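Local coordinates for cellulosomal scaffoldin anchoring protein C (Acetivibrio cellulolyticus, PDB 4UYP), which serves as an anchoring scaffoldin of the cellulosome, its third cohesin module, the part described here, binding the dockerin of the adaptor scaffoldin ScaB, at residues 25-28 against 29-33; 50-53 against 54-58; 98-101 against 102-106. All blocks are in the same frame, centred on the assembly; numbering follows the deposited sequence.

All three contacts are type I beta turns closed by one backbone hydrogen bond and backed by a small apolar touch, but their settings in the cohesin module differ. Interaction 1, in the loop between strands 16-24 and 33-39, is partly buried and mixes inward-packed aliphatic side chains with an exposed turn tip. Interactions 2 and 3 are surface contacts at the ends of strands 45-52 and 91-100, neighbours in the same sheet. The side-chain part of interaction 2 is one alanine-isoleucine touch; interaction 3 adds a less certain lysine-aspartate salt bridge. Interactions 1 and 2 have centres about 15 Å apart; interaction 3 lies across the chain's centre from interaction 1, their centres about 36 Å apart.

Interaction 1: 25-28 against 29-33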
loop_
_atom_site.group_PDB
_atom_site.type_symbol
_atom_site.label_atom_id
_atom_site.label_comp_id
_atom_site.label_asym_id
_atom_site.label_seq_id
_atom_site.Cartn_x
_atom_site.Cartn_y
_atom_site.Cartn_z
ATOM N N ASN C 25 17.334 -8.164 14.688
ATOM C CA ASN C 25 16.901 -7.949 16.104
ATOM C C ASN C 25 15.546 -8.631 16.383
ATOM O O ASN C 25 14.610 -8.104 17.032
ATOM C CB ASN C 25 16.783 -6.457 16.455
ATOM C CG ASN C 25 18.055 -5.695 16.211
ATOM O OD1 ASN C 25 19.149 -6.186 16.288
ATOM N ND2 ASN C 25 17.857 -4.495 15.757
ATOM N N VAL C 26 15.431 -9.864 15.835
ATOM C CA VAL C 26 14.199 -10.610 16.103
ATOM C C VAL C 26 14.122 -10.929 17.647
ATOM O O VAL C 26 15.138 -11.423 18.144
ATOM C CB VAL C 26 14.201 -11.910 15.269
ATOM C CG1 VAL C 26 13.073 -12.889 15.633
ATOM C CG2 VAL C 26 14.132 -11.583 13.734
ATOM N N PRO C 27 12.968 -10.813 18.223
ATOM C CA PRO C 27 12.873 -11.086 19.687
ATOM C C PRO C 27 13.151 -12.549 19.902
ATOM O O PRO C 27 12.588 -13.453 19.271
ATOM C CB PRO C 27 11.415 -10.723 20.006
ATOM C CG PRO C 27 10.662 -10.848 18.680
ATOM C CD PRO C 27 11.703 -10.248 17.729
ATOM N N LYS C 28 13.991 -12.832 20.965
ATOM C CA LYS C 28 14.263 -14.228 21.245
ATOM C C LYS C 28 13.068 -15.032 21.778
ATOM O O LYS C 28 13.062 -16.275 21.670
ATOM C CB LYS C 28 15.481 -14.327 22.248
ATOM C CG LYS C 28 16.688 -13.552 21.672
ATOM C CD LYS C 28 17.146 -14.201 20.392
ATOM C CE LYS C 28 18.594 -13.674 20.140
ATOM N NZ LYS C 28 19.071 -14.006 18.773
ATOM N N SER C 29 12.076 -14.301 22.280
ATOM C CA SER C 29 10.861 -15.002 22.697
ATOM C C SER C 29 10.018 -15.469 21.547
ATOM O O SER C 29 9.087 -16.264 21.727
ATOM C CB SER C 29 10.041 -14.073 23.632
ATOM O OG SER C 29 9.617 -12.880 23.059
ATOM N N GLY C 30 10.273 -14.883 20.367
ATOM C CA GLY C 30 9.654 -15.460 19.160
ATOM C C GLY C 30 8.530 -14.614 18.565
ATOM O O GLY C 30 7.695 -14.039 19.297
ATOM N N ILE C 31 8.501 -14.607 17.207
ATOM C CA ILE C 31 7.374 -14.053 16.479
ATOM C C ILE C 31 6.439 -15.213 16.162
ATOM O O ILE C 31 6.873 -16.210 15.512
ATOM C CB ILE C 31 7.855 -13.403 15.146
ATOM C CG1 ILE C 31 8.891 -12.283 15.405
ATOM C CG2 ILE C 31 6.608 -12.894 14.415
ATOM C CD1 ILE C 31 9.580 -11.785 14.062
ATOM N N TYR C 32 5.213 -15.142 16.700
ATOM C CA TYR C 32 4.238 -16.200 16.478
ATOM C C TYR C 32 3.462 -16.042 15.162
ATOM O O TYR C 32 2.990 -17.038 14.601
ATOM C CB TYR C 32 3.281 -16.098 17.712
ATOM C CG TYR C 32 2.216 -17.154 17.805
ATOM C CD1 TYR C 32 2.595 -18.518 17.954
ATOM C CD2 TYR C 32 0.875 -16.870 17.734
ATOM C CE1 TYR C 32 1.610 -19.494 18.111
ATOM C CE2 TYR C 32 -0.140 -17.845 17.912
ATOM C CZ TYR C 32 0.255 -19.150 18.076
ATOM O OH TYR C 32 -0.679 -20.146 18.246
ATOM N N ALA C 33 3.196 -14.771 14.770
ATOM C CA ALA C 33 2.372 -14.584 13.541
ATOM C C ALA C 33 2.781 -13.234 12.986
ATOM O O ALA C 33 3.082 -12.301 13.695
ATOM C CB ALA C 33 0.869 -14.598 13.842
#
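A type I beta turn from P27 to G30 reverses the chain in the loop between strands 16-24 and 33-39. It is closed by the backbone bond from G30 N to P27 O, 2.9 Å long and bent to 139° at the hydrogen. K28 and S29 occupy the two corners and are exposed. G30 follows with a positive phi of 108°, in a backbone conformation where a side chain would press on the carbonyl oxygen of S29, so the backbone here calls for glycine.

Behind the hydrogen bond, I31 returns toward the residues that enter the turn. With CG1 anti to its own carbonyl carbon (chi1 -59°), its longer branch runs back to the proline ring, where P27 CG meets I31 CG1 at 4.0 Å. The extended end of the same branch goes on to valine, I31 CD1 lying 4.0 Å from V26 CG1. I31 crosses both neighbours at about a right angle, touching the proline with CG1 and the valine with CD1. S29 OG stands 4.1 Å from P27 CB, a looser approach.

D90 holds the approach to the turn by accepting hydrogen bonds from the backbone N of N25 and V26, and R83 donates to S29 O within it. Beyond the turn, Y32 reaches D59 of the ScaB chain through its hydroxyl. Y32 and A33 both face Y122, a classic beta bulge at the start of strand 33-39; one residue, I31, separates it from the type I turn, which ends on G30.

Interaction 2: 50-53 against 54-58; sequences IDAG and SLIEN
A52, just before a type I beta turn, and I56, the last residue of that turn, meet at 3.8 Å (A52 CB to I56 CG1), the methyl of the alanine resting against the root of the isoleucine side chain. I56 CB is almost as near, 3.9 Å from the same A52 CB, so the contact spreads over the branch point rather than resting on one atom. Both CB atoms are directed to the opposite segment. I56 holds CG1 anti to its own carbonyl carbon (chi1 -55°), which sets that branch beside its backbone N and next to the alanine.

The turn itself runs from G53 to I56; it follows edge strand 45-52 and starts the loop to strand 62-67. I56 N donates to G53 O over 3.0 Å, a fairly straight bond at 160°. I56 CB also lies 3.6 Å from G53 O and so borders the accepting oxygen.

Further out, F62 of strand 62-67 touches both A52 and I56, and F77 adds to the packing on I56. Backbone hydrogen bonds pair G53 with F93 and L55 with V92, tying the turn to strand 91-100, while L55 is buried against I87 and S89. With no charged group taking part, the contact across the two segments consists of one main-chain hydrogen bond and aliphatic packing.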
loop_
_atom_site.group_PDB
_atom_site.type_symbol
_atom_site.label_atom_id
_atom_site.label_comp_id
_atom_site.label_asym_id
_atom_site.label_seq_id
_atom_site.Cartn_x
_atom_site.Cartn_y
_atom_site.Cartn_z
ATOM N N ILE C 50 7.865 -15.973 -5.273
ATOM C CA ILE C 50 8.341 -15.606 -3.937
ATOM C C ILE C 50 8.935 -16.849 -3.309
ATOM O O ILE C 50 8.231 -17.887 -3.302
ATOM C CB ILE C 50 7.162 -15.070 -3.096
ATOM C CG1 ILE C 50 6.628 -13.797 -3.751
ATOM C CG2 ILE C 50 7.679 -14.735 -1.661
ATOM C CD1 ILE C 50 5.389 -13.272 -3.038
ATOM N N ASP C 51 10.125 -16.798 -2.744
ATOM C CA ASP C 51 10.767 -17.964 -2.140
ATOM C C ASP C 51 10.925 -17.711 -0.642
ATOM O O ASP C 51 11.625 -16.768 -0.237
ATOM C CB ASP C 51 12.146 -18.165 -2.714
ATOM C CG ASP C 51 12.166 -18.444 -4.220
ATOM O OD1 ASP C 51 11.172 -19.045 -4.744
ATOM O OD2 ASP C 51 13.149 -18.149 -4.919
ATOM N N ALA C 52 10.396 -18.640 0.135
ATOM C CA ALA C 52 10.701 -18.569 1.596
ATOM C C ALA C 52 12.169 -18.644 1.857
ATOM O O ALA C 52 12.896 -19.401 1.183
ATOM C CB ALA C 52 10.014 -19.765 2.273
ATOM N N GLY C 53 12.582 -17.902 2.892
ATOM C CA GLY C 53 13.995 -17.899 3.271
ATOM C C GLY C 53 14.244 -18.868 4.421
ATOM O O GLY C 53 13.370 -19.648 4.833
ATOM N N SER C 54 15.515 -18.798 4.873
ATOM C CA SER C 54 15.973 -19.756 5.886
ATOM C C SER C 54 15.201 -19.633 7.226
ATOM O O SER C 54 15.166 -20.639 8.006
ATOM C CB SER C 54 17.487 -19.553 6.122
ATOM O OG SER C 54 17.617 -18.444 6.969
ATOM N N LEU C 55 14.546 -18.520 7.497
ATOM C CA LEU C 55 13.753 -18.388 8.695
ATOM C C LEU C 55 12.527 -19.273 8.703
ATOM O O LEU C 55 11.944 -19.517 9.794
ATOM C CB LEU C 55 13.338 -16.936 8.942
ATOM C CG LEU C 55 14.533 -16.009 9.221
ATOM C CD1 LEU C 55 13.975 -14.619 9.488
ATOM C CD2 LEU C 55 15.374 -16.464 10.433
ATOM N N ILE C 56 12.067 -19.767 7.530
ATOM C CA ILE C 56 10.929 -20.669 7.468
ATOM C C ILE C 56 11.409 -22.094 7.496
ATOM O O ILE C 56 12.022 -22.602 6.569
ATOM C CB ILE C 56 10.136 -20.412 6.133
ATOM C CG1 ILE C 56 9.734 -18.911 5.999
ATOM C CG2 ILE C 56 8.936 -21.338 6.072
ATOM C CD1 ILE C 56 8.968 -18.351 7.188
ATOM N N GLU C 57 11.084 -22.718 8.614
ATOM C CA GLU C 57 11.527 -24.107 8.826
ATOM C C GLU C 57 10.517 -25.120 8.280
ATOM O O GLU C 57 10.945 -26.280 7.984
ATOM C CB GLU C 57 11.840 -24.435 10.307
ATOM C CG GLU C 57 12.650 -23.446 11.170
ATOM C CD GLU C 57 12.103 -23.368 12.672
ATOM O OE1 GLU C 57 12.137 -24.464 13.316
ATOM O OE2 GLU C 57 11.539 -22.312 13.218
ATOM N N ASN C 58 9.239 -24.780 8.058
ATOM C CA ASN C 58 8.258 -25.693 7.564
ATOM C C ASN C 58 7.283 -24.903 6.742
ATOM O O ASN C 58 6.693 -23.950 7.221
ATOM C CB ASN C 58 7.542 -26.375 8.764
ATOM C CG ASN C 58 6.554 -27.420 8.371
ATOM O OD1 ASN C 58 5.764 -27.312 7.412
ATOM N ND2 ASN C 58 6.577 -28.543 9.138
#

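Interaction 3: 98-101 against 102-106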
loop_
_atom_site.group_PDB
_atom_site.type_symbol
_atom_site.label_atom_id
_atom_site.label_comp_id
_atom_site.label_asym_id
_atom_site.label_seq_id
_atom_site.Cartn_x
_atom_site.Cartn_y
_atom_site.Cartn_z
ATOM N N PHE C 98 11.488 -10.506 -8.960
ATOM C CA PHE C 98 10.695 -9.564 -9.772
ATOM C C PHE C 98 11.173 -9.550 -11.237
ATOM O O PHE C 98 12.393 -9.507 -11.497
ATOM C CB PHE C 98 10.921 -8.131 -9.309
ATOM C CG PHE C 98 10.162 -7.730 -8.053
ATOM C CD1 PHE C 98 8.806 -7.474 -8.149
ATOM C CD2 PHE C 98 10.768 -7.646 -6.838
ATOM C CE1 PHE C 98 8.074 -7.023 -7.039
ATOM C CE2 PHE C 98 10.014 -7.175 -5.688
ATOM C CZ PHE C 98 8.707 -6.880 -5.828
ATOM N N LYS C 99 10.249 -9.694 -12.152
ATOM C CA LYS C 99 10.539 -9.431 -13.583
ATOM C C LYS C 99 10.485 -7.930 -13.861
ATOM O O LYS C 99 9.471 -7.285 -13.644
ATOM C CB LYS C 99 9.421 -10.192 -14.427
ATOM C CG LYS C 99 9.341 -9.729 -15.878
ATOM C CD LYS C 99 10.548 -10.203 -16.574
ATOM C CE LYS C 99 10.381 -9.978 -18.122
ATOM N NZ LYS C 99 10.020 -8.644 -18.469
ATOM N N VAL C 100 11.635 -7.395 -14.328
ATOM C CA VAL C 100 11.733 -6.010 -14.766
ATOM C C VAL C 100 11.106 -5.918 -16.195
ATOM O O VAL C 100 11.538 -6.674 -17.081
ATOM C CB VAL C 100 13.197 -5.561 -14.809
ATOM C CG1 VAL C 100 13.267 -4.114 -15.285
ATOM C CG2 VAL C 100 13.804 -5.697 -13.392
ATOM N N SER C 101 10.215 -4.942 -16.324
ATOM C CA SER C 101 9.570 -4.789 -17.653
ATOM C C SER C 101 10.591 -4.738 -18.816
ATOM O O SER C 101 11.662 -4.112 -18.672
ATOM C CB SER C 101 8.788 -3.586 -17.595
ATOM O OG SER C 101 8.245 -3.297 -18.913
ATOM N N ASP C 102 10.219 -5.333 -19.916
ATOM C CA ASP C 102 11.125 -5.266 -21.050
ATOM C C ASP C 102 11.238 -3.819 -21.573
ATOM O O ASP C 102 12.284 -3.548 -22.232
ATOM C CB ASP C 102 10.518 -6.043 -22.250
ATOM C CG ASP C 102 10.641 -7.535 -22.124
ATOM O OD1 ASP C 102 11.044 -8.118 -21.083
ATOM O OD2 ASP C 102 10.272 -8.238 -23.162
ATOM N N SER C 103 10.302 -2.924 -21.284
ATOM C CA SER C 103 10.390 -1.544 -21.738
ATOM C C SER C 103 11.060 -0.578 -20.793
ATOM O O SER C 103 11.163 0.618 -21.082
ATOM C CB SER C 103 9.003 -1.087 -22.121
ATOM O OG SER C 103 8.226 -0.933 -20.935
ATOM N N ALA C 104 11.614 -1.141 -19.716
ATOM C CA ALA C 104 12.334 -0.281 -18.719
ATOM C C ALA C 104 13.525 0.433 -19.372
ATOM O O ALA C 104 14.245 -0.157 -20.188
ATOM C CB ALA C 104 12.780 -1.189 -17.585
ATOM N N LYS C 105 13.746 1.681 -18.950
ATOM C CA LYS C 105 14.881 2.439 -19.439
ATOM C C LYS C 105 15.910 2.482 -18.349
ATOM O O LYS C 105 15.645 2.501 -17.148
ATOM C CB LYS C 105 14.517 3.876 -19.829
ATOM C CG LYS C 105 13.310 3.936 -20.789
ATOM C CD LYS C 105 13.669 3.436 -22.130
ATOM C CE LYS C 105 12.806 4.133 -23.191
ATOM N NZ LYS C 105 13.024 3.396 -24.463
ATOM N N VAL C 106 17.180 2.519 -18.803
ATOM C CA VAL C 106 18.284 2.627 -17.817
ATOM C C VAL C 106 18.168 3.901 -16.989
ATOM O O VAL C 106 17.864 5.019 -17.527
ATOM C CB VAL C 106 19.632 2.619 -18.588
ATOM C CG1 VAL C 106 20.821 2.867 -17.642
ATOM C CG2 VAL C 106 19.816 1.225 -19.225
#
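Bends at chi2 (70°) and chi4 (52°) fold the K99 side chain forward along the chain, past V100 O to D102. D102 CG lies anti to its carbonyl carbon (chi1 -77°), and the carboxylate offers OD1 to the lysine. K99 NZ and D102 OD1 form a salt bridge of 2.9 Å, their side chains meeting at a slant. K99 NZ also donates to V100 O at 2.8 Å, so the lysine would join the strand end to the first corner of the turn. The position of K99 NZ is less certain, because it comes too close to another atom of the model, and both bonds should be read with that doubt.

The turn is type I, from S101 to A104. A104 N donates to S101 O over 3.1 Å. The same carbonyl oxygen lies against the alanine methyl, with A104 CB 3.3 Å from S101 O. V100 CG1 then meets A104 CB at 3.8 Å, an apolar touch. The two serine hydroxyls, S101 OG and S103 OG, stand 3.1 Å apart.

This is plain surface packing in the loop joining strands 91-100 and 109-122, away from the calcium sites of the protein. The turn continues from the end of strand 91-100, which is flanked by strands 45-52 and 16-24. V17 and S15 pack on V100, and K99 lies against T46. A104 packs on A13 and on Y110 of strand 109-122, the strand the loop leads to.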